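Local coordinates for peroxisomal membrane protein LPX1 (Saccharomyces cerevisiae, PDB 2Y6U), which hydrolyses acyl esters in yeast peroxisomes, with lipase and phospholipase A activity, as an alpha/beta hydrolase, at residues T51-V56 with P136-V141; A41-R46 with A85-L90. All coordinates share one frame; numbering follows the deposited sequence. Where two conformers were deposited one is given.

Interaction 1: T51-V56 with P136-V141; sequences TRLNLV and PALNVV
The side chains of Asn54 and Asn139 run alongside each other in the same direction, with their amide planes 26° apart. At the edge of the Asn54 amide, ND2 donates in its own plane to Asn139 OD1 at 2.9 Å, nearly along the C=O axis. Asn suits both places: each offers a donor and an acceptor on a buried face, and the other ends are used too, Asn139 ND2 by Leu161 O and Asn54 OD1, weakly, by Lys88 N. The Arg52 guanidinium has Pro136 N over one face, toward the rim, and its NH1 is 3.8 Å from Pro136 CD, an oblique approach.

Beneath these groups the backbones pair in parallel register. Arg52 N, Asn54 N and Val56 N donate to Pro136 O, Leu138 O and Val140 O, and Leu138 N and Val140 N donate back to Arg52 O and Asn54 O. On the face opposite the asparagines, branched apolar side chains suit the packing: Leu53 CD2 rests 3.7 Å from Leu138 CB, and Leu55 CD1 lies 4.1 Å from Val140 CG2. Thr51 CG2, anti to the backbone N, reaches Leu138 CG at 3.7 Å.

These are neighbouring strands inside the alpha/beta-hydrolase sheet, 51-58 lying between 84-92 and 137-144. Helix 330-347 packs against Leu53 through Ile341 and Val345, and strand 164-168 flanks Val140 and Val141.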
ATOM      1  N   THR A  51      18.134 -14.186  15.793  1.00 54.66           N
ATOM      2  CA  THR A  51      17.353 -13.257  14.955  1.00 48.51           C
ATOM      3  C   THR A  51      17.954 -13.197  13.594  1.00 45.54           C
ATOM      4  O   THR A  51      19.159 -12.992  13.416  1.00 45.91           O
ATOM      5  CB  THR A  51      17.342 -11.866  15.588  1.00 48.85           C
ATOM      6  OG1 THR A  51      16.860 -11.977  16.907  1.00 49.49           O
ATOM      7  CG2 THR A  51      16.459 -10.909  14.875  1.00 43.66           C
ATOM      8  N   ARG A  52      17.114 -13.336  12.588  1.00 43.43           N
ATOM      9  CA  ARG A  52      17.507 -13.098  11.266  1.00 42.26           C
ATOM     10  C   ARG A  52      17.404 -11.572  10.987  1.00 40.41           C
ATOM     11  O   ARG A  52      16.344 -10.987  11.167  1.00 41.74           O
ATOM     12  CB  ARG A  52      16.529 -13.767  10.305  1.00 43.51           C
ATOM     13  CG  ARG A  52      16.794 -15.197   9.866  1.00 52.07           C
ATOM     14  CD  ARG A  52      16.253 -16.142  10.815  1.00 60.11           C
ATOM     15  NE  ARG A  52      15.463 -17.221  10.200  1.00 67.83           N
ATOM     16  CZ  ARG A  52      15.113 -18.355  10.835  1.00 71.85           C
ATOM     17  NH1 ARG A  52      15.503 -18.593  12.099  1.00 75.18           N
ATOM     18  NH2 ARG A  52      14.363 -19.265  10.196  1.00 73.85           N
ATOM     19  N   LEU A  53      18.462 -10.983  10.446  1.00 37.30           N
ATOM     20  CA  LEU A  53      18.402  -9.586  10.008  0.70 34.14           C
ATOM     21  C   LEU A  53      18.296  -9.571   8.518  1.00 31.64           C
ATOM     22  O   LEU A  53      19.064 -10.218   7.798  1.00 31.05           O
ATOM     23  CB  LEU A  53      19.615  -8.751  10.422  0.70 34.85           C
ATOM     24  CG  LEU A  53      19.867  -8.539  11.914  0.70 38.81           C
ATOM     25  CD1 LEU A  53      21.241  -7.931  12.114  0.70 35.27           C
ATOM     26  CD2 LEU A  53      18.815  -7.634  12.537  0.70 44.29           C
ATOM     27  N   ASN A  54      17.308  -8.839   8.039  1.00 28.02           N
ATOM     28  CA  ASN A  54      17.134  -8.644   6.625  1.00 27.24           C
ATOM     29  C   ASN A  54      17.317  -7.143   6.318  1.00 27.54           C
ATOM     30  O   ASN A  54      16.756  -6.309   7.025  1.00 28.13           O
ATOM     31  CB  ASN A  54      15.711  -9.068   6.180  1.00 27.57           C
ATOM     32  CG  ASN A  54      15.434 -10.524   6.457  1.00 31.20           C
ATOM     33  OD1 ASN A  54      16.260 -11.344   6.074  1.00 29.51           O
ATOM     34  ND2 ASN A  54      14.380 -10.849   7.207  1.00 28.46           N
ATOM     35  N   LEU A  55      18.063  -6.851   5.295  1.00 23.13           N
ATOM     36  CA  LEU A  55      18.373  -5.508   4.899  1.00 24.37           C
ATOM     37  C   LEU A  55      17.945  -5.212   3.518  1.00 25.47           C
ATOM     38  O   LEU A  55      18.195  -6.002   2.618  1.00 26.64           O
ATOM     39  CB  LEU A  55      19.886  -5.280   5.013  1.00 27.04           C
ATOM     40  CG  LEU A  55      20.514  -5.017   6.347  1.00 32.46           C
ATOM     41  CD1 LEU A  55      20.108  -5.800   7.479  1.00 34.31           C
ATOM     42  CD2 LEU A  55      22.131  -5.050   6.222  1.00 33.23           C
ATOM     43  N   VAL A  56      17.338  -4.042   3.316  1.00 23.14           N
ATOM     44  CA  VAL A  56      16.851  -3.671   2.015  1.00 22.96           C
ATOM     45  C   VAL A  56      17.441  -2.290   1.669  1.00 22.82           C
ATOM     46  O   VAL A  56      17.299  -1.398   2.429  1.00 21.62           O
ATOM     47  CB  VAL A  56      15.328  -3.585   1.967  1.00 22.54           C
ATOM     48  CG1 VAL A  56      14.861  -3.121   0.566  1.00 23.07           C
ATOM     49  CG2 VAL A  56      14.698  -4.989   2.370  1.00 19.87           C
ATOM     50  N   PRO A 136      12.511 -15.729  13.537  1.00 63.66           N
ATOM     51  CA  PRO A 136      12.219 -14.359  13.963  1.00 60.57           C
ATOM     52  C   PRO A 136      13.126 -13.370  13.259  1.00 54.85           C
ATOM     53  O   PRO A 136      14.350 -13.550  13.298  1.00 53.20           O
ATOM     54  CB  PRO A 136      12.595 -14.357  15.436  1.00 62.72           C
ATOM     55  CG  PRO A 136      13.642 -15.372  15.562  1.00 66.28           C
ATOM     56  CD  PRO A 136      13.455 -16.379  14.455  1.00 66.79           C
ATOM     57  N   ALA A 137      12.536 -12.329  12.676  1.00 49.66           N
ATOM     58  CA  ALA A 137      13.254 -11.500  11.752  1.00 45.87           C
ATOM     59  C   ALA A 137      13.208 -10.065  12.282  1.00 43.58           C
ATOM     60  O   ALA A 137      12.273  -9.678  13.022  1.00 42.72           O
ATOM     61  CB  ALA A 137      12.590 -11.571  10.425  1.00 45.01           C
ATOM     62  N   LEU A 138      14.225  -9.312  11.928  1.00 32.62           N
ATOM     63  CA  LEU A 138      14.186  -7.877  12.036  1.00 32.74           C
ATOM     64  C   LEU A 138      14.632  -7.317  10.685  1.00 28.49           C
ATOM     65  O   LEU A 138      15.600  -7.750  10.131  1.00 29.60           O
ATOM     66  CB  LEU A 138      15.130  -7.362  13.112  1.00 35.25           C
ATOM     67  CG  LEU A 138      14.690  -7.662  14.581  1.00 40.85           C
ATOM     68  CD1 LEU A 138      15.775  -7.269  15.635  1.00 42.10           C
ATOM     69  CD2 LEU A 138      13.273  -6.995  14.991  1.00 38.44           C
ATOM     70  N   ASN A 139      13.842  -6.376  10.191  1.00 26.59           N
ATOM     71  CA  ASN A 139      14.048  -5.895   8.870  1.00 24.81           C
ATOM     72  C   ASN A 139      14.445  -4.454   8.924  1.00 22.99           C
ATOM     73  O   ASN A 139      13.788  -3.656   9.622  1.00 23.98           O
ATOM     74  CB  ASN A 139      12.738  -6.011   8.134  1.00 23.11           C
ATOM     75  CG  ASN A 139      12.214  -7.482   7.998  1.00 26.64           C
ATOM     76  OD1 ASN A 139      12.988  -8.418   7.815  1.00 28.25           O
ATOM     77  ND2 ASN A 139      10.894  -7.665   8.247  1.00 28.58           N
ATOM     78  N   VAL A 140      15.421  -4.105   8.121  1.00 23.45           N
ATOM     79  CA  VAL A 140      15.998  -2.760   8.131  1.00 22.57           C
ATOM     80  C   VAL A 140      15.999  -2.228   6.705  1.00 23.26           C
ATOM     81  O   VAL A 140      16.320  -2.977   5.789  1.00 23.36           O
ATOM     82  CB  VAL A 140      17.449  -2.809   8.571  1.00 24.54           C
ATOM     83  CG1 VAL A 140      18.092  -1.307   8.574  1.00 22.80           C
ATOM     84  CG2 VAL A 140      17.609  -3.578   9.889  1.00 28.75           C
ATOM     85  N   VAL A 141      15.521  -1.004   6.504  1.00 22.40           N
ATOM     86  CA  VAL A 141      15.565  -0.366   5.168  1.00 21.89           C
ATOM     87  C   VAL A 141      16.540   0.764   5.245  1.00 22.46           C
ATOM     88  O   VAL A 141      16.535   1.492   6.213  1.00 23.41           O
ATOM     89  CB  VAL A 141      14.172   0.105   4.675  1.00 22.33           C
ATOM     90  CG1 VAL A 141      13.515   1.088   5.671  1.00 21.91           C
ATOM     91  CG2 VAL A 141      14.230   0.687   3.187  1.00 20.78           C
TER

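Interaction 2: A41-R46 with A85-L90; sequences AERQRR and AIDKVL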
ATOM      1  N   ALA A  41      24.844 -17.891   3.713  1.00 55.42           N
ATOM      2  CA  ALA A  41      25.300 -19.258   3.591  1.00 59.68           C
ATOM      3  C   ALA A  41      25.651 -19.771   5.040  1.00 63.36           C
ATOM      4  O   ALA A  41      26.187 -20.856   5.190  1.00 65.46           O
ATOM      5  CB  ALA A  41      26.553 -19.248   2.702  1.00 61.13           C
ATOM      6  N   GLU A  42      25.405 -18.934   6.067  1.00 64.37           N
ATOM      7  CA  GLU A  42      25.734 -19.199   7.505  0.50 67.01           C
ATOM      8  C   GLU A  42      24.562 -19.823   8.300  1.00 68.86           C
ATOM      9  O   GLU A  42      24.634 -19.929   9.561  1.00 70.93           O
ATOM     10  CB  GLU A  42      26.191 -17.872   8.209  0.50 66.00           C
ATOM     11  CG  GLU A  42      26.755 -17.972   9.697  0.50 68.42           C
ATOM     12  CD  GLU A  42      25.871 -17.241  10.773  0.50 67.28           C
ATOM     13  OE1 GLU A  42      24.766 -16.793  10.422  0.50 60.26           O
ATOM     14  OE2 GLU A  42      26.280 -17.136  11.958  0.50 65.75           O
ATOM     15  N   ARG A  43      23.486 -20.261   7.615  1.00 69.53           N
ATOM     16  CA  ARG A  43      22.248 -20.695   8.301  1.00 72.12           C
ATOM     17  C   ARG A  43      22.393 -21.952   9.162  1.00 76.97           C
ATOM     18  O   ARG A  43      21.598 -22.211  10.063  1.00 78.65           O
ATOM     19  CB  ARG A  43      21.097 -20.848   7.313  1.00 71.23           C
ATOM     20  CG  ARG A  43      20.564 -19.503   6.775  1.00 68.38           C
ATOM     21  CD  ARG A  43      19.482 -19.768   5.718  1.00 66.08           C
ATOM     22  NE  ARG A  43      18.698 -18.602   5.275  1.00 63.97           N
ATOM     23  CZ  ARG A  43      17.689 -18.702   4.395  1.00 63.57           C
ATOM     24  NH1 ARG A  43      17.360 -19.923   3.909  1.00 67.32           N
ATOM     25  NH2 ARG A  43      16.985 -17.630   4.007  1.00 55.59           N
ATOM     26  N   GLN A  44      23.424 -22.733   8.919  1.00 80.19           N
ATOM     27  CA  GLN A  44      23.689 -23.868   9.788  1.00 84.76           C
ATOM     28  C   GLN A  44      24.388 -23.458  11.124  1.00 86.78           C
ATOM     29  O   GLN A  44      24.307 -24.190  12.122  1.00 89.30           O
ATOM     30  CB  GLN A  44      24.385 -25.000   8.997  1.00 86.88           C
ATOM     31  CG  GLN A  44      25.779 -24.750   8.332  1.00 86.60           C
ATOM     32  CD  GLN A  44      26.094 -23.323   7.866  1.00 83.97           C
ATOM     33  OE1 GLN A  44      25.365 -22.703   7.030  1.00 77.19           O
ATOM     34  NE2 GLN A  44      27.220 -22.797   8.386  1.00 81.85           N
ATOM     35  N   ARG A  45      25.028 -22.281  11.153  1.00 86.16           N
ATOM     36  CA  ARG A  45      25.539 -21.676  12.413  1.00 88.10           C
ATOM     37  C   ARG A  45      24.454 -20.985  13.279  1.00 87.90           C
ATOM     38  O   ARG A  45      24.719 -20.676  14.457  1.00 89.14           O
ATOM     39  CB  ARG A  45      26.638 -20.630  12.146  1.00 86.88           C
ATOM     40  CG  ARG A  45      27.998 -21.146  11.676  1.00 89.94           C
ATOM     41  CD  ARG A  45      28.918 -19.964  11.322  1.00 90.97           C
ATOM     42  NE  ARG A  45      30.348 -20.238  11.533  1.00 96.15           N
ATOM     43  CZ  ARG A  45      31.357 -19.595  10.922  1.00 96.95           C
ATOM     44  NH1 ARG A  45      31.139 -18.622  10.026  1.00 93.97           N
ATOM     45  NH2 ARG A  45      32.610 -19.943  11.196  1.00 98.88           N
ATOM     46  N   ARG A  46      23.260 -20.735  12.725  1.00 86.47           N
ATOM     47  CA  ARG A  46      22.192 -20.095  13.523  1.00 86.89           C
ATOM     48  C   ARG A  46      21.650 -21.102  14.576  1.00 88.98           C
ATOM     49  O   ARG A  46      21.509 -22.298  14.300  1.00 90.62           O
ATOM     50  CB  ARG A  46      21.106 -19.299  12.649  1.00 85.07           C
ATOM     51  CG  ARG A  46      19.941 -20.062  11.841  1.00 88.11           C
ATOM     52  CD  ARG A  46      19.189 -19.159  10.715  1.00 89.23           C
ATOM     53  NE  ARG A  46      18.287 -19.974   9.839  1.00 93.69           N
ATOM     54  CZ  ARG A  46      17.570 -19.539   8.776  1.00 92.72           C
ATOM     55  NH1 ARG A  46      17.604 -18.272   8.378  1.00 89.40           N
ATOM     56  NH2 ARG A  46      16.797 -20.392   8.089  1.00 94.06           N
ATOM     57  N   ALA A  85      22.236 -12.545  12.938  1.00 44.00           N
ATOM     58  CA  ALA A  85      23.013 -12.617  11.719  1.00 42.11           C
ATOM     59  C   ALA A  85      22.170 -12.163  10.552  1.00 39.20           C
ATOM     60  O   ALA A  85      20.963 -12.390  10.508  1.00 37.52           O
ATOM     61  CB  ALA A  85      23.543 -14.116  11.461  1.00 44.20           C
ATOM     62  N   ILE A  86      22.827 -11.547   9.586  1.00 38.19           N
ATOM     63  CA  ILE A  86      22.206 -11.188   8.337  1.00 36.03           C
ATOM     64  C   ILE A  86      21.757 -12.413   7.589  1.00 38.07           C
ATOM     65  O   ILE A  86      22.536 -13.378   7.366  1.00 40.09           O
ATOM     66  CB  ILE A  86      23.117 -10.350   7.400  1.00 35.41           C
ATOM     67  CG1 ILE A  86      23.396  -8.987   8.022  1.00 36.54           C
ATOM     68  CG2 ILE A  86      22.420 -10.091   6.035  1.00 32.71           C
ATOM     69  CD1 ILE A  86      24.498  -8.260   7.241  1.00 40.95           C
ATOM     70  N   ASP A  87      20.484 -12.456   7.246  1.00 34.85           N
ATOM     71  CA  ASP A  87      20.000 -13.583   6.499  1.00 37.71           C
ATOM     72  C   ASP A  87      19.869 -13.218   5.040  1.00 34.44           C
ATOM     73  O   ASP A  87      20.314 -13.959   4.210  1.00 37.58           O
ATOM     74  CB  ASP A  87      18.696 -14.061   7.097  1.00 39.18           C
ATOM     75  CG  ASP A  87      18.290 -15.442   6.613  1.00 43.75           C
ATOM     76  OD1 ASP A  87      19.079 -16.425   6.813  1.00 48.15           O
ATOM     77  OD2 ASP A  87      17.191 -15.507   5.997  1.00 39.65           O
ATOM     78  N   LYS A  88      19.129 -12.158   4.707  1.00 33.97           N
ATOM     79  CA  LYS A  88      18.942 -11.679   3.341  1.00 31.59           C
ATOM     80  C   LYS A  88      19.293 -10.207   3.184  1.00 30.60           C
ATOM     81  O   LYS A  88      18.973  -9.404   4.036  1.00 28.58           O
ATOM     82  CB  LYS A  88      17.506 -11.826   2.881  1.00 32.45           C
ATOM     83  CG  LYS A  88      16.997 -13.272   2.799  1.00 38.82           C
ATOM     84  CD  LYS A  88      15.792 -13.345   1.791  1.00 43.25           C
ATOM     85  CE  LYS A  88      15.261 -14.731   1.498  1.00 46.96           C
ATOM     86  NZ  LYS A  88      14.252 -14.554   0.345  1.00 35.20           N
ATOM     87  N   VAL A  89      19.861  -9.841   2.047  1.00 27.89           N
ATOM     88  CA  VAL A  89      20.027  -8.451   1.670  1.00 27.89           C
ATOM     89  C   VAL A  89      19.431  -8.275   0.290  1.00 26.08           C
ATOM     90  O   VAL A  89      19.755  -9.044  -0.628  1.00 28.47           O
ATOM     91  CB  VAL A  89      21.515  -7.987   1.585  1.00 27.26           C
ATOM     92  CG1 VAL A  89      21.628  -6.473   1.231  1.00 25.24           C
ATOM     93  CG2 VAL A  89      22.234  -8.280   2.872  1.00 29.91           C
ATOM     94  N   LEU A  90      18.568  -7.277   0.112  1.00 24.87           N
ATOM     95  CA  LEU A  90      17.969  -6.991  -1.204  1.00 23.87           C
ATOM     96  C   LEU A  90      18.480  -5.684  -1.734  1.00 25.52           C
ATOM     97  O   LEU A  90      18.371  -4.639  -1.069  1.00 25.12           O
ATOM     98  CB  LEU A  90      16.462  -6.871  -1.093  1.00 22.85           C
ATOM     99  CG  LEU A  90      15.727  -7.961  -0.320  1.00 29.19           C
ATOM    100  CD1 LEU A  90      14.185  -7.761  -0.284  1.00 24.12           C
ATOM    101  CD2 LEU A  90      16.039  -9.385  -0.899  1.00 28.52           C
TER
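Arg43 reaches across to Asp87 with its methylene chain stretched out. From CB, the first torsion sets CG anti to the carbonyl carbon (chi1 -71°), where it lies 3.4 Å from Asp87 OD1 and also over the centre of the Arg46 guanidinium. CD follows at 3.5 Å from the same oxygen. NE then donates to Asp87 OD1 at 2.7 Å, and NH2 at the tip donates to Asp87 OD2 at 2.9 Å. This is a side-on, two-nitrogen grip on the syn sides of a carboxylate only 12° from coplanar with the guanidinium, a fit that arginine's planar array of N-H groups makes possible.

Asp87 OD1 also forms a salt bridge with Arg46 NH1 at 2.8 Å, the two planes here 33° apart. One short acid thus joins two arginines in a salt-bridge network, and its negative charge probably eases their mutual repulsion. Two residues earlier in the strand, the small Ala85 turns CB to the carboxylate of Glu42.

The loop 41-46 follows strand 35-40 and leads to strand 51-58, while Asp87 belongs to strand 84-92, which lies between those two strands in the sheet; Asp87 also touches Arg52 and Asn54 of strand 51-58.

Interactions 1 and 2 have centres about 10 Å apart and meet along the border of strands 51-58 and 84-92. Leu53 O lies 2.7 Å from Asp87 N and Leu55 O 2.8 Å from Leu90 N, both probable hydrogen bonds, so the strand that pairs with 136-141 also holds the strand carrying the salt-bridge acid. Side chains join them too: Arg52 CG packs 3.5 Å from Asp87 CB, and the like-charged Arg52 NE and Arg46 NH1 come close. Strand 137-144 runs into a GxSxG sequence (Gly143, Ser145, Gly147), consistent with the nucleophile elbow of alpha/beta hydrolases; the side chain of Val141 in interaction 1 lies near it without touching.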